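Local structure of histidine--tRNA ligase (Staphylococcus aureus, 1QE0) at the interface of chains A and B. The protein catalyses the ATP-dependent attachment of L-histidine to tRNA(His), releasing AMP and diphosphate, as a homodimeric class II aminoacyl-tRNA synthetase. Sequence-based numbering; all coordinates share one arbitrary frame. Chains: chain A/B, Histidine--tRNA ligase.

Both contacts join the two subunits of the homodimer; their C-alpha centres lie about 44 Å apart and they share no residues. In contact 1 the segment just ahead of helix 13-33 of chain A reaches into the catalytic part of chain B, where helix 82-91 receives it. In contact 2 the loop after strand 359-361 in the anticodon-binding domain of chain B rests on loops of the chain A catalytic part. Catalytic part thus meets catalytic part at one, and anticodon-binding domain meets the neighbour's catalytic part at the other. Two-fold symmetry repeats each with the chains exchanged.

Contact 1: the interface of chains A and B. Residues chain A 10, 12; chain B 38, 40, 87-88, 92, 94.
The carboxylate oxygen OD2 of A:Asp10 is gripped by two donors of chain B. B:Arg87 NH2 reaches it at 2.6 Å in a salt bridge that uses the syn lone pair, with the oxygen almost in the guanidinium plane; the bond is bent, 129° at the hydrogen. On the anti side, B:Ser88 OG gives a hydrogen bond of 3.0 Å to OD2, from somewhat outside the carboxylate plane. The long arginine chain, bent at its second and third torsions, carries the charge from the helix to the acid, whereas serine, one turn before B:His92, needs just its short hydroxyl.

B:His92 turns its ring edge to the same oxygen and its face to A:Leu12, whose CD1 sits over the ring centre, 3.6 Å from the centroid. The ring is steadied from its own chain: ND1 donates to B:Ser88 O at 2.6 Å. It also lies 2.8 Å from B:Ser88 OG, direction undecided, and the two bonds would have to share or compete for a hydrogen. Serine thus holds the acid and appears to position the imidazole. The other leucine branch, CD2, packs on B:Ile38 CG1 at 3.8 Å, so a forked side chain suits a place between ring and aliphatic wall.

A:Asp10 and A:Leu12 belong to the segment leading into helix 13-33, while their partners lie on and just after helix 82-91 and in the stretch following strand 36-37.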
loop_
_atom_site.group_PDB
_atom_site.type_symbol
_atom_site.label_atom_id
_atom_site.label_comp_id
_atom_site.label_asym_id
_atom_site.label_seq_id
_atom_site.Cartn_x
_atom_site.Cartn_y
_atom_site.Cartn_z
ATOM N N ASP A 10 -9.132 -5.000 -13.049
ATOM C CA ASP A 10 -7.846 -4.279 -13.052
ATOM C C ASP A 10 -8.102 -2.891 -12.531
ATOM O O ASP A 10 -9.134 -2.291 -12.846
ATOM C CB ASP A 10 -7.305 -4.026 -14.449
ATOM C CG ASP A 10 -7.103 -5.251 -15.214
ATOM O OD1 ASP A 10 -7.144 -6.364 -14.625
ATOM O OD2 ASP A 10 -6.903 -5.079 -16.430
ATOM N N LEU A 12 -7.223 0.451 -13.259
ATOM C CA LEU A 12 -6.587 1.199 -14.328
ATOM C C LEU A 12 -6.165 2.618 -13.918
ATOM O O LEU A 12 -6.604 3.110 -12.895
ATOM C CB LEU A 12 -7.516 1.206 -15.538
ATOM C CG LEU A 12 -7.949 -0.163 -16.086
ATOM C CD1 LEU A 12 -8.667 0.053 -17.375
ATOM C CD2 LEU A 12 -6.763 -1.072 -16.316
ATOM N N ILE B 38 -1.061 0.898 -13.112
ATOM C CA ILE B 38 -2.134 -0.032 -13.433
ATOM C C ILE B 38 -1.892 -1.169 -12.452
ATOM O O ILE B 38 -0.747 -1.403 -12.064
ATOM C CB ILE B 38 -2.017 -0.560 -14.900
ATOM C CG1 ILE B 38 -3.171 -1.497 -15.229
ATOM C CG2 ILE B 38 -0.653 -1.259 -15.123
ATOM C CD1 ILE B 38 -2.985 -2.226 -16.508
ATOM N N THR B 40 -2.916 -5.120 -12.023
ATOM C CA THR B 40 -3.471 -6.319 -12.597
ATOM C C THR B 40 -3.700 -7.355 -11.463
ATOM O O THR B 40 -3.093 -7.283 -10.398
ATOM C CB THR B 40 -2.437 -6.807 -13.601
ATOM O OG1 THR B 40 -2.647 -6.128 -14.832
ATOM C CG2 THR B 40 -2.435 -8.306 -13.782
ATOM N N ARG B 87 -2.216 -7.767 -21.629
ATOM C CA ARG B 87 -3.532 -8.372 -21.628
ATOM C C ARG B 87 -4.568 -7.307 -21.293
ATOM O O ARG B 87 -5.684 -7.323 -21.823
ATOM C CB ARG B 87 -3.612 -9.525 -20.630
ATOM C CG ARG B 87 -4.869 -10.349 -20.789
ATOM C CD ARG B 87 -5.679 -10.333 -19.539
ATOM N NE ARG B 87 -6.180 -9.006 -19.227
ATOM C CZ ARG B 87 -6.091 -8.436 -18.031
ATOM N NH1 ARG B 87 -5.520 -9.066 -17.028
ATOM N NH2 ARG B 87 -6.585 -7.228 -17.835
ATOM N N SER B 88 -4.195 -6.368 -20.429
ATOM C CA SER B 88 -5.114 -5.308 -20.047
ATOM C C SER B 88 -5.249 -4.299 -21.150
ATOM O O SER B 88 -6.317 -3.739 -21.361
ATOM C CB SER B 88 -4.612 -4.591 -18.831
ATOM O OG SER B 88 -5.493 -3.535 -18.559
ATOM N N HIS B 92 -8.777 -3.628 -22.862
ATOM C CA HIS B 92 -9.373 -2.298 -22.697
ATOM C C HIS B 92 -9.268 -1.434 -23.952
ATOM O O HIS B 92 -9.495 -0.226 -23.915
ATOM C CB HIS B 92 -8.749 -1.589 -21.491
ATOM C CG HIS B 92 -9.015 -2.297 -20.203
ATOM N ND1 HIS B 92 -8.068 -3.070 -19.570
ATOM C CD2 HIS B 92 -10.166 -2.466 -19.505
ATOM C CE1 HIS B 92 -8.624 -3.692 -18.548
ATOM N NE2 HIS B 92 -9.897 -3.344 -18.488
ATOM N N MET B 94 -6.850 -0.095 -25.603
ATOM C CA MET B 94 -6.040 1.106 -25.364
ATOM C C MET B 94 -5.381 1.656 -26.619
ATOM O O MET B 94 -5.030 2.824 -26.687
ATOM C CB MET B 94 -4.973 0.820 -24.308
ATOM C CG MET B 94 -5.557 0.408 -22.978
ATOM S SD MET B 94 -4.356 0.471 -21.703
ATOM C CE MET B 94 -5.246 -0.344 -20.389
#

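Contact 2: the interface of chains A and B. Residues chain A 100-101, 133-134, 136; chain B 363-364.
B:Leu364 swings its side chain to chi1 -105°, spreading its two methyls towards different segments of chain A. CD1 packs against A:Ala134 CB at 3.5 Å, near the backbone of A:Gly133, while CD2 lies 3.6 Å from A:Gln100 CB. A branched side chain suits this spot because each prong has a separate surface to meet, and more of this leucine is buried by the partner than of any other residue in the patch. Its backbone adopts a left-handed helical conformation, part of the loop that presents the side chain to the neighbouring subunit.

In B:Tyr363, CG stands beside the backbone N, opposite the carbonyl carbon (chi1 -59°), which places the near end of the ring, CD1 and CD2, between A:Asn136 and A:Pro101. On one side, ring atom CD2 lies 3.9 Å from A:Pro101 CD, the pyrrolidine ring passing the phenol ring at a slant. On the other, ND2 of A:Asn136 comes to the edge of the ring, in its plane, 4.0 Å from CD1, with the amide standing steeply to the ring. The tyrosine CB meets A:Ala134 CB at 4.0 Å, at the root of the side chain, with the ring extending away.

Small residues fit the chain A side: A:Gly133 takes a positive phi (96°), which glycine adopts easily, and so shapes the loop beside the leucine, and A:Ala134 offers a single methyl as a low bump. A:Pro101, joined to A:Gln100 by a cis peptide bond, is a rigid platform that gives the loop of chain B a defined surface.

Chain A contributes loops at the ends of strands 102-111 and 123-132, the antiparallel pair of class II motif 2, and the residue just ahead of helix 137-153. By seating the anticodon-binding domain of one subunit there, the patch probably steadies that domain relative to the partner's catalytic part.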
loop_
_atom_site.group_PDB
_atom_site.type_symbol
_atom_site.label_atom_id
_atom_site.label_comp_id
_atom_site.label_asym_id
_atom_site.label_seq_id
_atom_site.Cartn_x
_atom_site.Cartn_y
_atom_site.Cartn_z
ATOM N N GLN A 100 5.600 -3.753 23.581
ATOM C CA GLN A 100 4.258 -4.298 23.539
ATOM C C GLN A 100 3.272 -3.189 23.933
ATOM O O GLN A 100 3.644 -2.251 24.627
ATOM C CB GLN A 100 4.147 -5.457 24.523
ATOM C CG GLN A 100 5.065 -6.626 24.274
ATOM C CD GLN A 100 4.629 -7.576 23.174
ATOM O OE1 GLN A 100 3.446 -7.884 23.001
ATOM N NE2 GLN A 100 5.605 -8.092 22.453
ATOM N N PRO A 101 2.000 -3.276 23.489
ATOM C CA PRO A 101 1.438 -4.340 22.648
ATOM C C PRO A 101 1.971 -4.280 21.225
ATOM O O PRO A 101 2.515 -3.260 20.791
ATOM C CB PRO A 101 -0.064 -4.047 22.690
ATOM C CG PRO A 101 -0.122 -2.561 22.811
ATOM C CD PRO A 101 0.970 -2.270 23.811
ATOM N N GLY A 133 -1.415 -8.410 22.762
ATOM C CA GLY A 133 -0.655 -8.347 23.983
ATOM C C GLY A 133 -0.976 -7.262 24.987
ATOM O O GLY A 133 -0.074 -6.828 25.700
ATOM N N ALA A 134 -2.226 -6.818 25.090
ATOM C CA ALA A 134 -2.550 -5.791 26.077
ATOM C C ALA A 134 -4.030 -5.599 26.275
ATOM O O ALA A 134 -4.569 -4.570 25.859
ATOM C CB ALA A 134 -1.918 -4.469 25.692
ATOM N N ASN A 136 -6.998 -4.160 27.489
ATOM C CA ASN A 136 -7.131 -2.955 28.269
ATOM C C ASN A 136 -8.102 -2.003 27.592
ATOM O O ASN A 136 -7.955 -1.679 26.415
ATOM C CB ASN A 136 -5.719 -2.331 28.374
ATOM C CG ASN A 136 -5.708 -0.940 28.977
ATOM O OD1 ASN A 136 -6.738 -0.331 29.217
ATOM N ND2 ASN A 136 -4.521 -0.414 29.186
ATOM N N TYR B 363 0.116 1.049 27.535
ATOM C CA TYR B 363 -0.928 0.073 27.811
ATOM C C TYR B 363 -0.106 -0.855 28.684
ATOM O O TYR B 363 0.915 -0.406 29.198
ATOM C CB TYR B 363 -1.375 -0.537 26.492
ATOM C CG TYR B 363 -1.894 0.575 25.590
ATOM C CD1 TYR B 363 -2.979 1.350 25.991
ATOM C CD2 TYR B 363 -1.262 0.919 24.404
ATOM C CE1 TYR B 363 -3.411 2.433 25.252
ATOM C CE2 TYR B 363 -1.704 2.013 23.652
ATOM C CZ TYR B 363 -2.775 2.760 24.092
ATOM O OH TYR B 363 -3.214 3.867 23.406
ATOM N N LEU B 364 -0.495 -2.089 28.962
ATOM C CA LEU B 364 0.410 -2.914 29.822
ATOM C C LEU B 364 0.737 -2.410 31.271
ATOM O O LEU B 364 1.442 -3.076 32.002
ATOM C CB LEU B 364 1.742 -3.166 29.111
ATOM C CG LEU B 364 2.028 -4.528 28.505
ATOM C CD1 LEU B 364 1.069 -4.821 27.403
ATOM C CD2 LEU B 364 3.459 -4.524 27.963
#